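Pngf-ii (Elizabethkingia meningoseptica, PDB 4R4X) probably hydrolyses the bond between asparagine and N-linked glycans, releasing the sugar chains from glycoproteins as a bacterial peptide:N-glycosidase. Local coordinates at residues S61-L66 with I71-D76. Sequence-based numbering, arbitrary orientation.
Sequences SQFAFL and IVKTSD
Ile71 lays its CD1 over one face of the Phe65 ring, 4.2 Å from the ring centroid, a CH-pi contact between two side chains that lie side by side. The Phe63 ring is met at its edge, near its plane, by Ile71 CG2, while Lys73 CB reaches its CD2 obliquely at 3.7 Å. Lysine suits this place because its methylene chain can follow an aromatic ring: it runs along Phe63 and, bent at chi3 (-98°), carries CE to within 3.7 Å of Ser61 OG. At the non-hydrogen-bonded Ser61-Ser75 pair two short hydroxyl side chains stand side by side, letting their OG atoms share a 3.1 Å hydrogen bond. On the sheet face carrying Gln62, Ala64, Val72 and Thr74, Ala64 CB touches Val72 CG2 at 3.8 Å, and Leu66 CD1 closes on the same valine. Paired antiparallel N-H...O bonds join Gln62 to Thr74 and Ala64 to Val72. Thr74, beta-branched and at home in a strand, hydrogen-bonds through OG1 to Lys171 O. Strand 48-54 pairs antiparallel with 59-65 on the side away from 70-76; its Glu52, a zinc ligand together with Asp159, hydrogen-bonds through its backbone with Ser61 and touches the Phe63 side chain. Strand 167-170 runs parallel to 70-76. Helix 173-182 covers the Ala64 and Val72 face through Tyr176, whereas on the opposite face Phe48 stacks on Phe65 and Phe163 meets Phe63 edge-to-face.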
loop_
_atom_site.group_PDB
_atom_site.type_symbol
_atom_site.label_atom_id
_atom_site.label_comp_id
_atom_site.label_asym_id
_atom_site.label_seq_id
_atom_site.Cartn_x
_atom_site.Cartn_y
_atom_site.Cartn_z
ATOM N N SER A 61 -9.929 25.389 -17.992
ATOM C CA SER A 61 -9.828 23.938 -18.174
ATOM C C SER A 61 -8.437 23.460 -17.792
ATOM O O SER A 61 -7.431 24.015 -18.225
ATOM C CB SER A 61 -10.141 23.549 -19.608
ATOM O OG SER A 61 -11.512 23.775 -19.901
ATOM N N GLN A 62 -8.400 22.441 -16.949
ATOM C CA GLN A 62 -7.176 21.825 -16.531
ATOM C C GLN A 62 -7.127 20.433 -17.151
ATOM O O GLN A 62 -8.075 19.670 -17.022
ATOM C CB GLN A 62 -7.148 21.734 -15.006
ATOM C CG GLN A 62 -5.777 21.449 -14.445
ATOM C CD GLN A 62 -4.827 22.632 -14.514
ATOM O OE1 GLN A 62 -5.231 23.794 -14.613
ATOM N NE2 GLN A 62 -3.545 22.335 -14.432
ATOM N N PHE A 63 -6.015 20.109 -17.786
ATOM C CA PHE A 63 -5.833 18.841 -18.487
ATOM C C PHE A 63 -4.673 18.102 -17.856
ATOM O O PHE A 63 -3.621 18.692 -17.653
ATOM C CB PHE A 63 -5.457 19.080 -19.955
ATOM C CG PHE A 63 -6.469 19.853 -20.733
ATOM C CD1 PHE A 63 -6.441 21.234 -20.744
ATOM C CD2 PHE A 63 -7.451 19.198 -21.473
ATOM C CE1 PHE A 63 -7.381 21.950 -21.485
ATOM C CE2 PHE A 63 -8.393 19.910 -22.202
ATOM C CZ PHE A 63 -8.356 21.293 -22.211
ATOM N N ALA A 64 -4.845 16.808 -17.634
ATOM C CA ALA A 64 -3.795 15.951 -17.116
ATOM C C ALA A 64 -3.494 14.847 -18.123
ATOM O O ALA A 64 -4.386 14.110 -18.518
ATOM C CB ALA A 64 -4.209 15.352 -15.768
ATOM N N PHE A 65 -2.228 14.747 -18.509
ATOM C CA PHE A 65 -1.782 13.755 -19.468
ATOM C C PHE A 65 -1.266 12.591 -18.626
ATOM O O PHE A 65 -0.281 12.737 -17.948
ATOM C CB PHE A 65 -0.672 14.333 -20.346
ATOM C CG PHE A 65 -1.141 15.421 -21.283
ATOM C CD1 PHE A 65 -1.709 16.592 -20.798
ATOM C CD2 PHE A 65 -0.994 15.274 -22.658
ATOM C CE1 PHE A 65 -2.140 17.595 -21.664
ATOM C CE2 PHE A 65 -1.423 16.276 -23.527
ATOM C CZ PHE A 65 -1.998 17.437 -23.024
ATOM N N LEU A 66 -1.969 11.476 -18.643
ATOM C CA LEU A 66 -1.712 10.406 -17.664
ATOM C C LEU A 66 -0.767 9.380 -18.206
ATOM O O LEU A 66 0.057 8.803 -17.465
ATOM C CB LEU A 66 -3.016 9.732 -17.267
ATOM C CG LEU A 66 -4.063 10.682 -16.689
ATOM C CD1 LEU A 66 -5.256 9.870 -16.249
ATOM C CD2 LEU A 66 -3.490 11.483 -15.536
ATOM N N ILE A 71 -5.988 11.339 -21.546
ATOM C CA ILE A 71 -6.055 12.678 -20.965
ATOM C C ILE A 71 -7.385 12.861 -20.228
ATOM O O ILE A 71 -8.449 12.572 -20.783
ATOM C CB ILE A 71 -6.017 13.759 -22.065
ATOM C CG1 ILE A 71 -4.719 13.669 -22.891
ATOM C CG2 ILE A 71 -6.149 15.163 -21.469
ATOM C CD1 ILE A 71 -4.769 14.502 -24.167
ATOM N N VAL A 72 -7.307 13.387 -19.010
ATOM C CA VAL A 72 -8.478 13.810 -18.284
ATOM C C VAL A 72 -8.482 15.337 -18.165
ATOM O O VAL A 72 -7.432 15.988 -18.230
ATOM C CB VAL A 72 -8.622 13.123 -16.910
ATOM C CG1 VAL A 72 -8.820 11.627 -17.106
ATOM C CG2 VAL A 72 -7.444 13.368 -15.984
ATOM N N LYS A 73 -9.676 15.897 -18.030
ATOM C CA LYS A 73 -9.803 17.316 -17.853
ATOM C C LYS A 73 -10.856 17.616 -16.798
ATOM O O LYS A 73 -11.772 16.826 -16.546
ATOM C CB LYS A 73 -10.114 18.023 -19.196
ATOM C CG LYS A 73 -11.588 18.146 -19.532
ATOM C CD LYS A 73 -11.858 18.795 -20.885
ATOM C CE LYS A 73 -12.195 20.267 -20.750
ATOM N NZ LYS A 73 -12.506 20.898 -22.076
ATOM N N THR A 74 -10.709 18.769 -16.180
ATOM C CA THR A 74 -11.719 19.266 -15.291
ATOM C C THR A 74 -11.888 20.737 -15.650
ATOM O O THR A 74 -10.899 21.418 -15.996
ATOM C CB THR A 74 -11.329 18.973 -13.820
ATOM O OG1 THR A 74 -12.499 18.851 -13.013
ATOM C CG2 THR A 74 -10.441 20.031 -13.257
ATOM N N SER A 75 -13.125 21.230 -15.576
ATOM C CA SER A 75 -13.455 22.587 -16.002
ATOM C C SER A 75 -14.239 23.359 -14.935
ATOM O O SER A 75 -14.945 22.761 -14.139
ATOM C CB SER A 75 -14.265 22.521 -17.287
ATOM O OG SER A 75 -13.449 22.008 -18.328
ATOM N N ASP A 76 -14.101 24.687 -14.939
ATOM C CA ASP A 76 -14.693 25.540 -13.904
ATOM C C ASP A 76 -14.694 26.977 -14.410
ATOM O O ASP A 76 -13.643 27.502 -14.788
ATOM C CB ASP A 76 -13.882 25.439 -12.604
ATOM C CG ASP A 76 -14.562 26.121 -11.396
ATOM O OD1 ASP A 76 -15.487 26.948 -11.581
ATOM O OD2 ASP A 76 -14.135 25.833 -10.244
#